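Side-chain contacts in polyphosphate kinase (PDB 2O8R), which probably catalyses the reversible transfer of the terminal phosphate of ATP to a growing chain of inorganic polyphosphate: residues Y356-L361 with I387-A392; C631-P636 with R640-I645; W601-G606 with E610-S615. The protein carries 3 engineered substitutions. One frame throughout, in Å; residues are numbered along the deposited sequence.

Contact 1: residues Y356-L361 with I387-A392. With SO4 (sulfate ion), chain I.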
# COMPACT_ATOMS: atom_id res chain seq x y z
N TYR A 356 15.79 16.29 9.06
CA TYR A 356 16.42 17.50 8.58
C TYR A 356 16.28 17.72 7.09
O TYR A 356 16.14 18.86 6.66
CB TYR A 356 17.89 17.56 9.01
CG TYR A 356 18.07 17.86 10.48
CD1 TYR A 356 18.70 16.94 11.32
CD2 TYR A 356 17.60 19.05 11.04
CE1 TYR A 356 18.86 17.20 12.67
CE2 TYR A 356 17.74 19.32 12.40
CZ TYR A 356 18.38 18.39 13.21
OH TYR A 356 18.55 18.64 14.55
N VAL A 357 16.28 16.66 6.31
CA VAL A 357 16.12 16.79 4.86
C VAL A 357 14.78 17.44 4.50
O VAL A 357 14.74 18.44 3.77
CB VAL A 357 16.32 15.43 4.14
CG1 VAL A 357 15.97 15.53 2.65
CG2 VAL A 357 17.75 14.93 4.33
N VAL A 358 13.69 16.89 5.04
CA VAL A 358 12.35 17.39 4.70
C VAL A 358 12.04 18.77 5.33
O VAL A 358 11.47 19.63 4.68
CB VAL A 358 11.26 16.35 5.02
CG1 VAL A 358 11.27 16.00 6.49
CG2 VAL A 358 9.89 16.85 4.59
N ARG A 359 12.43 18.96 6.59
CA ARG A 359 12.40 20.26 7.27
C ARG A 359 13.08 21.36 6.44
O ARG A 359 12.53 22.45 6.26
CB ARG A 359 13.17 20.14 8.58
CG ARG A 359 12.42 20.62 9.77
CD ARG A 359 12.24 19.47 10.71
NE ARG A 359 13.16 19.44 11.86
CZ ARG A 359 13.76 20.49 12.43
NH1 ARG A 359 14.54 20.29 13.47
NH2 ARG A 359 13.56 21.72 12.00
N LEU A 360 14.28 21.04 5.95
CA LEU A 360 15.02 21.94 5.10
C LEU A 360 14.24 22.20 3.83
O LEU A 360 14.03 23.35 3.44
CB LEU A 360 16.39 21.35 4.76
CG LEU A 360 17.31 22.41 4.17
CD1 LEU A 360 17.65 23.41 5.26
CD2 LEU A 360 18.57 21.79 3.62
N LEU A 361 13.79 21.13 3.19
CA LEU A 361 12.95 21.25 2.01
C LEU A 361 11.74 22.14 2.26
O LEU A 361 11.38 22.95 1.42
CB LEU A 361 12.51 19.89 1.49
CG LEU A 361 13.61 19.15 0.73
CD1 LEU A 361 13.16 17.75 0.38
CD2 LEU A 361 14.02 19.91 -0.52
N ILE A 387 8.12 14.32 -1.13
CA ILE A 387 7.26 14.65 -2.27
C ILE A 387 6.34 15.83 -1.92
O ILE A 387 6.18 16.78 -2.69
CB ILE A 387 6.37 13.47 -2.75
CG1 ILE A 387 7.19 12.23 -3.14
CG2 ILE A 387 5.48 13.92 -3.90
CD1 ILE A 387 8.28 12.47 -4.14
N SER A 388 5.76 15.79 -0.73
CA SER A 388 4.86 16.82 -0.28
C SER A 388 5.55 18.18 -0.18
O SER A 388 5.03 19.18 -0.69
CB SER A 388 4.23 16.43 1.04
OG SER A 388 3.13 15.57 0.81
N ALA A 389 6.71 18.20 0.46
CA ALA A 389 7.48 19.44 0.56
C ALA A 389 7.82 19.96 -0.83
O ALA A 389 7.73 21.15 -1.08
CB ALA A 389 8.74 19.25 1.39
N LEU A 390 8.17 19.05 -1.73
CA LEU A 390 8.51 19.42 -3.10
C LEU A 390 7.30 19.95 -3.86
O LEU A 390 7.41 20.92 -4.60
CB LEU A 390 9.11 18.23 -3.85
CG LEU A 390 10.50 17.76 -3.42
CD1 LEU A 390 10.77 16.45 -4.08
CD2 LEU A 390 11.60 18.77 -3.75
N GLU A 391 6.14 19.31 -3.68
CA GLU A 391 4.91 19.78 -4.31
C GLU A 391 4.58 21.21 -3.89
O GLU A 391 4.33 22.07 -4.74
CB GLU A 391 3.74 18.84 -3.99
CG GLU A 391 3.71 17.57 -4.84
CD GLU A 391 2.36 16.86 -4.83
OE1 GLU A 391 1.35 17.48 -4.42
OE2 GLU A 391 2.31 15.68 -5.25
N ALA A 392 4.63 21.47 -2.58
CA ALA A 392 4.48 22.82 -2.03
C ALA A 392 5.38 23.83 -2.74
O ALA A 392 4.95 24.93 -3.10
CB ALA A 392 4.77 22.82 -0.53
S SO4 I . 12.05 16.99 14.62
O1 SO4 I . 11.92 18.00 15.66
O2 SO4 I . 12.90 15.89 15.08
O3 SO4 I . 10.74 16.45 14.28
O4 SO4 I . 12.65 17.60 13.44
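Leu361 and Ala389 meet through aliphatic carbon; the flat group near them, the guanidinium of Arg359, lies on the flank of helix 355-365 turned away from that seam. One of its faces lies against the ring of Tyr356, whose CD2 sits 4.0 Å above the plane, toward the rim. At the edge, Arg359 NE donates to O4 of a sulfate ion, with an N-H...O angle of 134°. The modelled separation is very short and, at this resolution, not to be read closely; the ion probably came from the crystallisation liquor. The chain of Arg359 bends at both middle torsions to bring NE there, while its NH1 pairs with Glu331.

Between the helices, Leu361 CB lies 3.8 Å from Ala389 CB. Alanine suits this place because its lone methyl allows a close approach. The axes of 356-361 and 387-392 come within 9.2 Å and run 12° from parallel. Val358 flanks the same methyl: CG2, anti to the backbone N, comes within 4.2 Å of Ala389 CB. Leu361 and Leu390 cross obliquely, CD2 to CD2, and both also touch Ile373 of strand 370-377. Helix 385-395 belongs to the beta-alpha-beta crossover from strand 370-377 to strand 399-404. Gln395 of the second subunit packs on Val358 and Arg359.

Chemically the two sides of helix 355-365 differ: between 356-361 and 387-392 the packing is apolar, with no hydrogen bond between these two segments, whereas the arginine flank carries charge that can hold an anion.

Contact 2: residues C631-P636 with R640-I645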
# COMPACT_ATOMS: atom_id res chain seq x y z
N CYS A 631 32.20 12.71 -2.28
CA CYS A 631 32.43 14.06 -1.82
C CYS A 631 33.45 14.13 -0.69
O CYS A 631 33.37 13.35 0.26
CB CYS A 631 31.12 14.64 -1.34
SG CYS A 631 31.15 16.40 -1.24
N PRO A 632 34.43 15.05 -0.81
CA PRO A 632 35.37 15.39 0.25
C PRO A 632 34.66 16.04 1.42
O PRO A 632 33.78 16.88 1.22
CB PRO A 632 36.27 16.43 -0.41
CG PRO A 632 35.48 16.98 -1.50
CD PRO A 632 34.73 15.81 -2.03
N VAL A 633 35.05 15.64 2.62
CA VAL A 633 34.60 16.28 3.82
C VAL A 633 35.66 17.34 4.12
O VAL A 633 36.75 17.01 4.56
CB VAL A 633 34.51 15.25 4.94
CG1 VAL A 633 33.99 15.87 6.23
CG2 VAL A 633 33.63 14.10 4.50
N LEU A 634 35.35 18.60 3.85
CA LEU A 634 36.34 19.68 3.98
C LEU A 634 36.57 20.19 5.40
O LEU A 634 37.70 20.50 5.78
CB LEU A 634 35.99 20.85 3.07
CG LEU A 634 35.95 20.41 1.61
CD1 LEU A 634 35.64 21.58 0.73
CD2 LEU A 634 37.26 19.74 1.18
N ASP A 635 35.50 20.28 6.18
CA ASP A 635 35.59 20.73 7.55
C ASP A 635 36.35 19.73 8.43
O ASP A 635 35.98 18.56 8.53
CB ASP A 635 34.20 20.97 8.11
CG ASP A 635 34.22 21.60 9.48
OD1 ASP A 635 34.76 20.97 10.42
OD2 ASP A 635 33.70 22.72 9.61
N PRO A 636 37.42 20.21 9.09
CA PRO A 636 38.32 19.39 9.88
C PRO A 636 37.65 18.66 11.03
O PRO A 636 37.90 17.47 11.21
CB PRO A 636 39.34 20.40 10.40
CG PRO A 636 39.29 21.50 9.41
CD PRO A 636 37.85 21.62 9.10
N ARG A 640 37.22 14.63 11.45
CA ARG A 640 37.72 14.02 12.68
C ARG A 640 36.65 13.09 13.25
O ARG A 640 36.97 12.01 13.75
CB ARG A 640 38.14 15.11 13.68
CG ARG A 640 38.45 14.68 15.13
CD ARG A 640 39.42 13.49 15.24
NE ARG A 640 40.49 13.52 14.24
CZ ARG A 640 41.17 12.45 13.84
NH1 ARG A 640 40.89 11.25 14.36
NH2 ARG A 640 42.12 12.57 12.92
N GLU A 641 35.40 13.52 13.16
CA GLU A 641 34.29 12.74 13.70
C GLU A 641 34.14 11.41 12.96
O GLU A 641 33.98 10.38 13.60
CB GLU A 641 33.00 13.55 13.63
CG GLU A 641 31.79 12.92 14.31
CD GLU A 641 30.56 13.81 14.20
OE1 GLU A 641 30.21 14.21 13.07
OE2 GLU A 641 29.94 14.12 15.23
N ILE A 642 34.21 11.45 11.63
CA ILE A 642 34.03 10.26 10.81
C ILE A 642 35.08 9.21 11.16
O ILE A 642 34.77 8.03 11.34
CB ILE A 642 34.11 10.60 9.31
CG1 ILE A 642 32.84 11.33 8.89
CG2 ILE A 642 34.27 9.36 8.47
CD1 ILE A 642 32.94 11.97 7.53
N ILE A 643 36.31 9.67 11.30
CA ILE A 643 37.40 8.81 11.70
C ILE A 643 37.17 8.27 13.10
O ILE A 643 37.38 7.07 13.34
CB ILE A 643 38.76 9.52 11.57
CG1 ILE A 643 38.90 10.03 10.14
CG2 ILE A 643 39.88 8.56 11.86
CD1 ILE A 643 40.17 10.74 9.86
N ASP A 644 36.71 9.12 14.01
CA ASP A 644 36.40 8.66 15.36
C ASP A 644 35.45 7.47 15.26
O ASP A 644 35.71 6.40 15.82
CB ASP A 644 35.73 9.77 16.17
CG ASP A 644 36.72 10.77 16.73
OD1 ASP A 644 37.92 10.45 16.84
OD2 ASP A 644 36.28 11.89 17.07
N ILE A 645 34.37 7.67 14.50
CA ILE A 645 33.31 6.69 14.30
C ILE A 645 33.86 5.40 13.68
O ILE A 645 33.64 4.30 14.22
CB ILE A 645 32.18 7.29 13.44
CG1 ILE A 645 31.35 8.27 14.27
CG2 ILE A 645 31.28 6.21 12.86
CD1 ILE A 645 30.68 9.34 13.46
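Val633 and Ile642 meet tip to tip, Val633 CG2 lying 3.8 Å from Ile642 CD1. Two torsions of Ile642 bring its methyl there: CG1 stands anti to the carbonyl carbon (chi1 -73°), and CD1 then runs out extended from it. The beta-branched valine offers a methyl close to the backbone, which the longer isoleucine arm can reach. The other direct link is a backbone bond, Arg640 N to Pro636 O at 2.9 Å, the i to i+4 bond of the first turn of helix 636-651. Arg640 CB also lies against that carbonyl oxygen, at 3.4 Å.

The next shell explains how the turn is set. Asp635 is the N-cap: its OD1 accepts from the backbone N of Leu638 and is also hydrogen-bonded to Thr637 OG1. Pro636 follows at the first helical position, a good place for proline because a residue there owes no N-H to a preceding helical carbonyl. Val633 O is bound by Arg639 NH1, tying the connection to the helix a second time. Along the exposed side, Arg640 NH1 and Asp644 OD1 form a long salt bridge of 4.0 Å, one turn apart, with the carboxylate oxygen in the plane of the guanidinium at its edge.

Farther out, Val633 and Ile642 both rest on Val611 of strand 610-614, and Ile642 also touches Leu346. On the next flank of the helix, Glu641 forms a salt bridge with Lys689.

The chemistry is thus divided: an apolar pair joins the helix to segment 631-636, while the Asp635 carboxylate, negative at the helix N-terminus, would be favoured by the helix dipole.

Contact 3: residues W601-G606 with E610-S615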
# COMPACT_ATOMS: atom_id res chain seq x y z
N TRP A 601 35.57 6.80 2.57
CA TRP A 601 36.99 6.56 2.28
C TRP A 601 37.88 7.54 3.04
O TRP A 601 37.65 8.75 3.01
CB TRP A 601 37.31 6.67 0.78
CG TRP A 601 36.28 6.14 -0.19
CD1 TRP A 601 35.44 5.06 -0.02
CD2 TRP A 601 36.01 6.64 -1.51
NE1 TRP A 601 34.67 4.87 -1.14
CE2 TRP A 601 34.99 5.83 -2.07
CE3 TRP A 601 36.53 7.70 -2.27
CZ2 TRP A 601 34.48 6.06 -3.34
CZ3 TRP A 601 36.02 7.91 -3.55
CH2 TRP A 601 35.01 7.10 -4.07
N CYS A 602 38.89 7.00 3.72
CA CYS A 602 39.88 7.80 4.43
C CYS A 602 41.27 7.48 3.95
O CYS A 602 41.74 6.34 4.07
CB CYS A 602 39.82 7.53 5.92
SG CYS A 602 38.21 7.79 6.56
N PHE A 603 41.94 8.48 3.41
CA PHE A 603 43.34 8.33 3.03
C PHE A 603 44.23 9.15 3.96
O PHE A 603 44.03 10.36 4.10
CB PHE A 603 43.55 8.75 1.58
CG PHE A 603 42.71 7.97 0.59
CD1 PHE A 603 43.27 6.90 -0.10
CD2 PHE A 603 41.39 8.32 0.33
CE1 PHE A 603 42.51 6.19 -1.03
CE2 PHE A 603 40.64 7.61 -0.59
CZ PHE A 603 41.20 6.54 -1.27
N HIS A 604 45.18 8.48 4.61
CA HIS A 604 46.05 9.13 5.61
C HIS A 604 46.84 10.33 5.09
O HIS A 604 46.90 11.36 5.77
CB HIS A 604 47.01 8.12 6.23
CG HIS A 604 47.79 8.67 7.37
ND1 HIS A 604 47.22 9.45 8.36
CD2 HIS A 604 49.10 8.55 7.70
CE1 HIS A 604 48.15 9.79 9.24
NE2 HIS A 604 49.30 9.25 8.86
N ASN A 605 47.43 10.18 3.90
CA ASN A 605 48.25 11.22 3.28
C ASN A 605 49.23 11.90 4.24
O ASN A 605 49.18 13.12 4.46
CB ASN A 605 47.36 12.25 2.59
CG ASN A 605 48.15 13.25 1.78
OD1 ASN A 605 49.21 12.93 1.22
ND2 ASN A 605 47.65 14.48 1.72
N GLY A 606 50.11 11.10 4.84
CA GLY A 606 51.07 11.59 5.82
C GLY A 606 50.47 12.01 7.15
O GLY A 606 51.04 11.75 8.21
N GLU A 610 42.37 12.87 4.24
CA GLU A 610 41.25 13.23 3.36
C GLU A 610 40.15 12.20 3.50
O GLU A 610 40.40 10.99 3.41
CB GLU A 610 41.70 13.36 1.91
CG GLU A 610 42.68 14.51 1.70
CD GLU A 610 43.12 14.69 0.26
OE1 GLU A 610 42.47 14.15 -0.66
OE2 GLU A 610 44.13 15.38 0.04
N VAL A 611 38.94 12.67 3.75
CA VAL A 611 37.82 11.76 3.93
C VAL A 611 36.75 11.98 2.87
O VAL A 611 36.31 13.11 2.64
CB VAL A 611 37.22 11.89 5.33
CG1 VAL A 611 36.03 10.95 5.49
CG2 VAL A 611 38.28 11.60 6.38
N PHE A 612 36.33 10.89 2.23
CA PHE A 612 35.25 10.97 1.26
C PHE A 612 34.01 10.21 1.70
O PHE A 612 34.11 9.16 2.34
CB PHE A 612 35.69 10.47 -0.10
CG PHE A 612 36.74 11.32 -0.74
CD1 PHE A 612 36.37 12.34 -1.62
CD2 PHE A 612 38.08 11.11 -0.48
CE1 PHE A 612 37.34 13.13 -2.22
CE2 PHE A 612 39.05 11.89 -1.07
CZ PHE A 612 38.67 12.90 -1.94
N ILE A 613 32.86 10.77 1.35
CA ILE A 613 31.56 10.15 1.55
C ILE A 613 31.04 9.77 0.16
O ILE A 613 31.03 10.63 -0.74
CB ILE A 613 30.61 11.16 2.24
CG1 ILE A 613 30.73 11.04 3.75
CG2 ILE A 613 29.14 11.00 1.85
CD1 ILE A 613 30.02 12.14 4.48
N SER A 614 30.65 8.51 -0.04
CA SER A 614 30.20 8.10 -1.37
C SER A 614 28.83 7.45 -1.51
O SER A 614 28.27 6.90 -0.56
CB SER A 614 31.23 7.20 -2.05
OG SER A 614 30.91 7.09 -3.44
N SER A 615 28.31 7.53 -2.73
CA SER A 615 27.11 6.80 -3.13
C SER A 615 27.47 5.43 -3.69
O SER A 615 26.62 4.55 -3.76
CB SER A 615 26.33 7.60 -4.18
OG SER A 615 27.02 7.59 -5.41
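Trp601 and Phe612 face each other as an antiparallel hydrogen-bonded pair. Phe612 N donates to Trp601 O at 2.6 Å, and Trp601 N returns the bond to Phe612 O. The six-membered ring of Trp601 and the ring of Phe612 meet obliquely, planes at 44° and centroids 5.9 Å apart. The closest side-chain approach of the pair is Trp601 CE3 to Phe612 CB, at 3.6 Å. The long indole then reaches past its partner, so that Trp601 CZ2 lies 3.7 Å from Ser614 CB; a small serine leaves room for it, and Ser614 OG is bound to Thr629 O. Phe603 continues this aromatic face, its ring edge turned to Phe612.

Glu610 pairs with Phe603 through two further backbone bonds. Its extended side chain passes the amide of Asn605 obliquely, the two planes 81° apart and without a hydrogen bond, and Glu610 OE2 forms a salt bridge with Arg526 NH2 of helix 516-532. Charge suits this less buried end of the pairing.

On the reverse face, Cys602 SG packs on Val611 CG2 at 3.8 Å, compact residues beneath helix 636-651. Two CA-H...O contacts, from Val611 to Trp601 O and from Cys602 to Glu610 O, accompany the backbone bonds. This is an antiparallel beta hairpin, strands 600-603 and 610-614, set within the mixed sheet of the phospholipase D-like second C-terminal domain.

Contacts 2 and 3 form one continuous structure, their centres 8 Å apart. Strand 629-632 lies beside strand 610-614 in the same sheet, with probable backbone bonds from Val633 N to Val611 O (2.8 Å) and from Cys631 N to Ile613 O (2.8 Å). Helix 636-651 packs on the hairpin face that carries Cys602 and Val611. Contact 1 belongs to the other phospholipase D-like domain, its centre 27 Å from contact 2 and 30 Å from contact 3, and it lies away from the predicted sites. Contact 3 lies closest of the three to the predicted active site: the Ser614 side chain is about 8 Å from that of His439, the predicted phosphohistidine, and about 10 Å from that of His597, predicted to bind ATP.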